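Long-range contacts in protease Do-like 1, chloroplastic (Arabidopsis thaliana, PDB 3QO6), which is a stress-responsive serine protease of the chloroplast thylakoid, required at high temperature and possibly involved in degrading damaged proteins: residues R232-I237 against S261-K266; T34-R39 against D78-L83. All coordinates share one frame; numbering follows the deposited sequence.

Interaction 1: R232-I237 against S261-K266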
loop_
_atom_site.group_PDB
_atom_site.type_symbol
_atom_site.label_atom_id
_atom_site.label_comp_id
_atom_site.label_asym_id
_atom_site.label_seq_id
_atom_site.Cartn_x
_atom_site.Cartn_y
_atom_site.Cartn_z
ATOM N N ARG B 232 31.577 -14.682 26.546
ATOM C CA ARG B 232 32.237 -13.874 25.540
ATOM C C ARG B 232 32.771 -12.561 26.082
ATOM O O ARG B 232 32.121 -11.859 26.858
ATOM C CB ARG B 232 31.251 -13.619 24.390
ATOM C CG ARG B 232 30.685 -14.897 23.725
ATOM C CD ARG B 232 29.601 -14.542 22.721
ATOM N NE ARG B 232 29.358 -15.605 21.753
ATOM C CZ ARG B 232 30.321 -16.232 21.080
ATOM N NH1 ARG B 232 31.597 -15.910 21.278
ATOM N NH2 ARG B 232 30.012 -17.170 20.194
ATOM N N PRO B 233 33.966 -12.188 25.637
ATOM C CA PRO B 233 34.659 -10.956 26.047
ATOM C C PRO B 233 34.043 -9.652 25.539
ATOM O O PRO B 233 33.405 -9.633 24.501
ATOM C CB PRO B 233 36.052 -11.157 25.470
ATOM C CG PRO B 233 35.717 -11.861 24.130
ATOM C CD PRO B 233 34.676 -12.875 24.539
ATOM N N ILE B 234 34.245 -8.565 26.274
ATOM C CA ILE B 234 33.764 -7.272 25.834
ATOM C C ILE B 234 34.772 -6.207 26.154
ATOM O O ILE B 234 35.541 -6.357 27.097
ATOM C CB ILE B 234 32.469 -6.858 26.492
ATOM C CG1 ILE B 234 32.711 -6.565 27.969
ATOM C CG2 ILE B 234 31.439 -7.912 26.259
ATOM C CD1 ILE B 234 31.512 -5.884 28.621
ATOM N N LEU B 235 34.745 -5.130 25.369
ATOM C CA LEU B 235 35.640 -3.981 25.546
ATOM C C LEU B 235 34.926 -3.024 26.448
ATOM O O LEU B 235 35.533 -2.177 27.105
ATOM C CB LEU B 235 35.863 -3.265 24.226
ATOM C CG LEU B 235 37.231 -3.279 23.555
ATOM C CD1 LEU B 235 37.119 -2.462 22.283
ATOM C CD2 LEU B 235 38.288 -2.681 24.451
ATOM N N GLY B 236 33.607 -3.155 26.455
ATOM C CA GLY B 236 32.818 -2.280 27.280
ATOM C C GLY B 236 32.571 -0.924 26.638
ATOM O O GLY B 236 32.638 0.105 27.321
ATOM N N ILE B 237 32.321 -0.899 25.325
ATOM C CA ILE B 237 32.004 0.378 24.664
ATOM C C ILE B 237 30.789 0.288 23.739
ATOM O O ILE B 237 30.531 -0.752 23.133
ATOM C CB ILE B 237 33.177 0.929 23.821
ATOM C CG1 ILE B 237 33.353 0.110 22.555
ATOM C CG2 ILE B 237 34.459 0.844 24.596
ATOM C CD1 ILE B 237 34.281 0.762 21.581
ATOM N N SER B 261 32.528 1.424 34.663
ATOM C CA SER B 261 32.500 0.082 35.213
ATOM C C SER B 261 32.901 -1.045 34.249
ATOM O O SER B 261 32.807 -2.224 34.610
ATOM C CB SER B 261 31.096 -0.183 35.777
ATOM O OG SER B 261 30.516 -1.337 35.192
ATOM N N GLY B 262 33.344 -0.699 33.038
ATOM C CA GLY B 262 33.739 -1.714 32.057
ATOM C C GLY B 262 35.226 -1.695 31.714
ATOM O O GLY B 262 35.951 -0.841 32.217
ATOM N N PRO B 263 35.718 -2.603 30.857
ATOM C CA PRO B 263 37.137 -2.641 30.499
ATOM C C PRO B 263 37.755 -1.367 29.955
ATOM O O PRO B 263 38.720 -0.868 30.531
ATOM C CB PRO B 263 37.214 -3.792 29.523
ATOM C CG PRO B 263 36.180 -4.722 30.052
ATOM C CD PRO B 263 35.027 -3.800 30.360
ATOM N N ALA B 264 37.227 -0.835 28.852
ATOM C CA ALA B 264 37.773 0.409 28.282
ATOM C C ALA B 264 37.525 1.576 29.245
ATOM O O ALA B 264 38.246 2.587 29.246
ATOM C CB ALA B 264 37.137 0.695 26.938
ATOM N N GLY B 265 36.492 1.433 30.063
ATOM C CA GLY B 265 36.220 2.471 31.039
ATOM C C GLY B 265 37.353 2.522 32.061
ATOM O O GLY B 265 37.999 3.558 32.216
ATOM N N LYS B 266 37.600 1.402 32.749
ATOM C CA LYS B 266 38.662 1.315 33.749
ATOM C C LYS B 266 39.997 1.625 33.101
ATOM O O LYS B 266 40.916 2.098 33.770
ATOM C CB LYS B 266 38.721 -0.077 34.369
ATOM C CG LYS B 266 37.450 -0.501 35.074
ATOM C CD LYS B 266 37.421 -2.001 35.303
ATOM C CE LYS B 266 36.032 -2.443 35.673
ATOM N NZ LYS B 266 35.943 -3.908 35.941
#
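L235 and G236 run past the start of helix 263-266 at CA-CA distances of 5.3 Å (L235 to P263) and 4.9 Å (G236 to G262), and the L235 carbonyl faces the first helical turn. The segment I234-L235-G236-I237 corresponds to the carboxylate-binding loop of PDZ domains, and the backbones of L235, G236 and I237 hydrogen-bond a bound peptide. A264 N, in that first turn, donates to L235 O at 2.8 Å. G236 has left-handed backbone angles, where a CB would press on the preceding carbonyl oxygen and also run into P263 CD. P263 touches two successive carbonyl oxygens: CB approaches L235 O, and CG comes to 3.4 Å from I234 O. Its CD also meets I234 CG1 more loosely, at 4.3 Å. An alanine at P263 would keep the CB contact but lose CG and CD, which would probably open a gap beside the I234 carbonyl and side chain. V328 of strand 326-332 packs on both L235 and P263. The chi1 of I237 (73°) puts CG1 between backbone N and carbonyl carbon; its CG2, anti to that carbon, lies 3.6 Å from A264 CB.

Interaction 2: T34-R39 against D78-L83; sequences TNLAVR and DLRVTL
This antiparallel strand pairing closes the six-stranded N-terminal barrel of the chymotrypsin-like protease fold, joining strand 30-40 to strand 78-82, the first and last in order around the sheet. The two short segments run at 152° to each other. T34 and R80 form a hydrogen-bonded pair with both bonds made: T34 N to R80 O at 2.7 Å and R80 N to T34 O at 3.1 Å. T34 O also receives the CA-H of L79, whose CA lies 3.1 Å away. The next hydrogen-bonded pair, L36 with D78, has a single cross-strand bond, L36 N to D78 O at 3.0 Å and more bent (134°); L36 O turns instead to the hydroxyl of S77.

N35 and L79 share the buried face. L79 packs there on A91 and L105, while N35 ND2 donates to the carbonyls of V72 and R74. These bonds tie the strand to the backbone just beyond H71, a predicted charge-relay residue whose side chain is about 8 Å from that of N35.

On the other face lie T34, L36, D78 and R80. The D78 carboxylate sits near those of D90 and E49, which would tend to raise its pKa. R80 pairs with D90 through NH1; its chain is bent at chi3 (52°), where NE turns off the CB-CG-CD line. The aliphatic part of R80 crosses the L36 side chain obliquely, with L36 CD2 3.7 Å from R80 CD.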
loop_
_atom_site.group_PDB
_atom_site.type_symbol
_atom_site.label_atom_id
_atom_site.label_comp_id
_atom_site.label_asym_id
_atom_site.label_seq_id
_atom_site.Cartn_x
_atom_site.Cartn_y
_atom_site.Cartn_z
ATOM N N THR B 34 8.138 -27.040 17.684
ATOM C CA THR B 34 6.999 -26.109 17.767
ATOM C C THR B 34 7.019 -25.123 18.930
ATOM O O THR B 34 7.048 -25.503 20.099
ATOM C CB THR B 34 5.649 -26.807 17.825
ATOM O OG1 THR B 34 5.729 -28.068 17.149
ATOM C CG2 THR B 34 4.588 -25.909 17.152
ATOM N N ASN B 35 6.963 -23.849 18.553
ATOM C CA ASN B 35 6.979 -22.686 19.437
ATOM C C ASN B 35 5.540 -22.317 19.839
ATOM O O ASN B 35 4.936 -21.468 19.185
ATOM C CB ASN B 35 7.619 -21.532 18.639
ATOM C CG ASN B 35 7.893 -20.282 19.471
ATOM O OD1 ASN B 35 7.008 -19.767 20.171
ATOM N ND2 ASN B 35 9.126 -19.767 19.374
ATOM N N LEU B 36 4.984 -22.936 20.885
ATOM C CA LEU B 36 3.600 -22.628 21.307
ATOM C C LEU B 36 3.468 -21.339 22.116
ATOM O O LEU B 36 4.176 -21.149 23.105
ATOM C CB LEU B 36 3.012 -23.766 22.143
ATOM C CG LEU B 36 2.762 -25.115 21.477
ATOM C CD1 LEU B 36 4.008 -25.561 20.718
ATOM C CD2 LEU B 36 2.370 -26.133 22.566
ATOM N N ALA B 37 2.564 -20.452 21.706
ATOM C CA ALA B 37 2.363 -19.201 22.440
ATOM C C ALA B 37 1.020 -19.222 23.165
ATOM O O ALA B 37 0.098 -19.975 22.816
ATOM C CB ALA B 37 2.445 -17.995 21.507
ATOM N N VAL B 38 0.921 -18.383 24.184
ATOM C CA VAL B 38 -0.283 -18.319 24.983
ATOM C C VAL B 38 -1.359 -17.452 24.352
ATOM O O VAL B 38 -1.115 -16.307 23.980
ATOM C CB VAL B 38 0.030 -17.783 26.398
ATOM C CG1 VAL B 38 -1.242 -17.661 27.194
ATOM C CG2 VAL B 38 1.011 -18.711 27.108
ATOM N N ARG B 39 -2.555 -18.016 24.232
ATOM C CA ARG B 39 -3.689 -17.296 23.673
ATOM C C ARG B 39 -4.904 -17.519 24.583
ATOM O O ARG B 39 -4.996 -18.529 25.278
ATOM C CB ARG B 39 -3.966 -17.780 22.247
ATOM C CG ARG B 39 -2.846 -17.452 21.241
ATOM C CD ARG B 39 -2.761 -15.947 20.929
ATOM N NE ARG B 39 -1.723 -15.622 19.943
ATOM C CZ ARG B 39 -0.424 -15.476 20.218
ATOM N NH1 ARG B 39 0.018 -15.627 21.458
ATOM N NH2 ARG B 39 0.443 -15.172 19.253
ATOM N N ASP B 78 6.266 -22.402 25.680
ATOM C CA ASP B 78 6.547 -23.834 25.709
ATOM C C ASP B 78 6.970 -24.238 24.304
ATOM O O ASP B 78 6.554 -23.619 23.323
ATOM C CB ASP B 78 5.306 -24.643 26.116
ATOM C CG ASP B 78 5.585 -26.151 26.224
ATOM O OD1 ASP B 78 4.606 -26.925 26.325
ATOM O OD2 ASP B 78 6.772 -26.565 26.218
ATOM N N LEU B 79 7.815 -25.262 24.210
ATOM C CA LEU B 79 8.274 -25.745 22.928
ATOM C C LEU B 79 8.316 -27.235 22.975
ATOM O O LEU B 79 8.634 -27.822 24.004
ATOM C CB LEU B 79 9.637 -25.147 22.556
ATOM C CG LEU B 79 10.697 -24.920 23.623
ATOM C CD1 LEU B 79 11.505 -26.199 23.805
ATOM C CD2 LEU B 79 11.604 -23.759 23.223
ATOM N N ARG B 80 7.953 -27.836 21.847
ATOM C CA ARG B 80 7.899 -29.285 21.706
ATOM C C ARG B 80 8.633 -29.723 20.448
ATOM O O ARG B 80 8.492 -29.102 19.391
ATOM C CB ARG B 80 6.436 -29.724 21.591
ATOM C CG ARG B 80 5.466 -28.937 22.479
ATOM C CD ARG B 80 4.008 -29.436 22.371
ATOM N NE ARG B 80 3.855 -30.885 22.588
ATOM C CZ ARG B 80 4.494 -31.589 23.526
ATOM N NH1 ARG B 80 5.349 -30.982 24.346
ATOM N NH2 ARG B 80 4.273 -32.898 23.654
ATOM N N VAL B 81 9.413 -30.787 20.554
ATOM C CA VAL B 81 10.106 -31.296 19.383
ATOM C C VAL B 81 9.417 -32.577 18.904
ATOM O O VAL B 81 9.107 -33.445 19.708
ATOM C CB VAL B 81 11.611 -31.626 19.663
ATOM C CG1 VAL B 81 12.344 -30.406 20.163
ATOM C CG2 VAL B 81 11.721 -32.735 20.652
ATOM N N THR B 82 9.146 -32.689 17.605
ATOM C CA THR B 82 8.543 -33.903 17.068
ATOM C C THR B 82 9.653 -34.661 16.370
ATOM O O THR B 82 10.411 -34.088 15.590
ATOM C CB THR B 82 7.469 -33.639 16.015
ATOM O OG1 THR B 82 6.433 -32.821 16.558
ATOM C CG2 THR B 82 6.867 -34.956 15.572
ATOM N N LEU B 83 9.755 -35.948 16.642
ATOM C CA LEU B 83 10.797 -36.733 16.026
ATOM C C LEU B 83 10.287 -37.370 14.742
ATOM O O LEU B 83 9.094 -37.280 14.428
ATOM C CB LEU B 83 11.297 -37.798 17.013
ATOM C CG LEU B 83 12.491 -37.380 17.882
ATOM C CD1 LEU B 83 12.302 -35.968 18.401
ATOM C CD2 LEU B 83 12.647 -38.352 19.029
#

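The two contacts belong to different domains and do not touch: their centres lie 38 Å apart and their nearest atoms about 20 Å. Interaction 1 is within the PDZ domain, interaction 2 within the protease barrel, and no secondary-structure element is common to both. Interaction 1 is the more buried, a loop against a helix start joined by one backbone bond and apolar contacts; interaction 2 is partly buried, a regular strand pairing with three backbone bonds and charged side chains on its more exposed face. Each lies beside a working part of the chain: 232-237 at the bound peptide, and 34-39 near the predicted catalytic histidine.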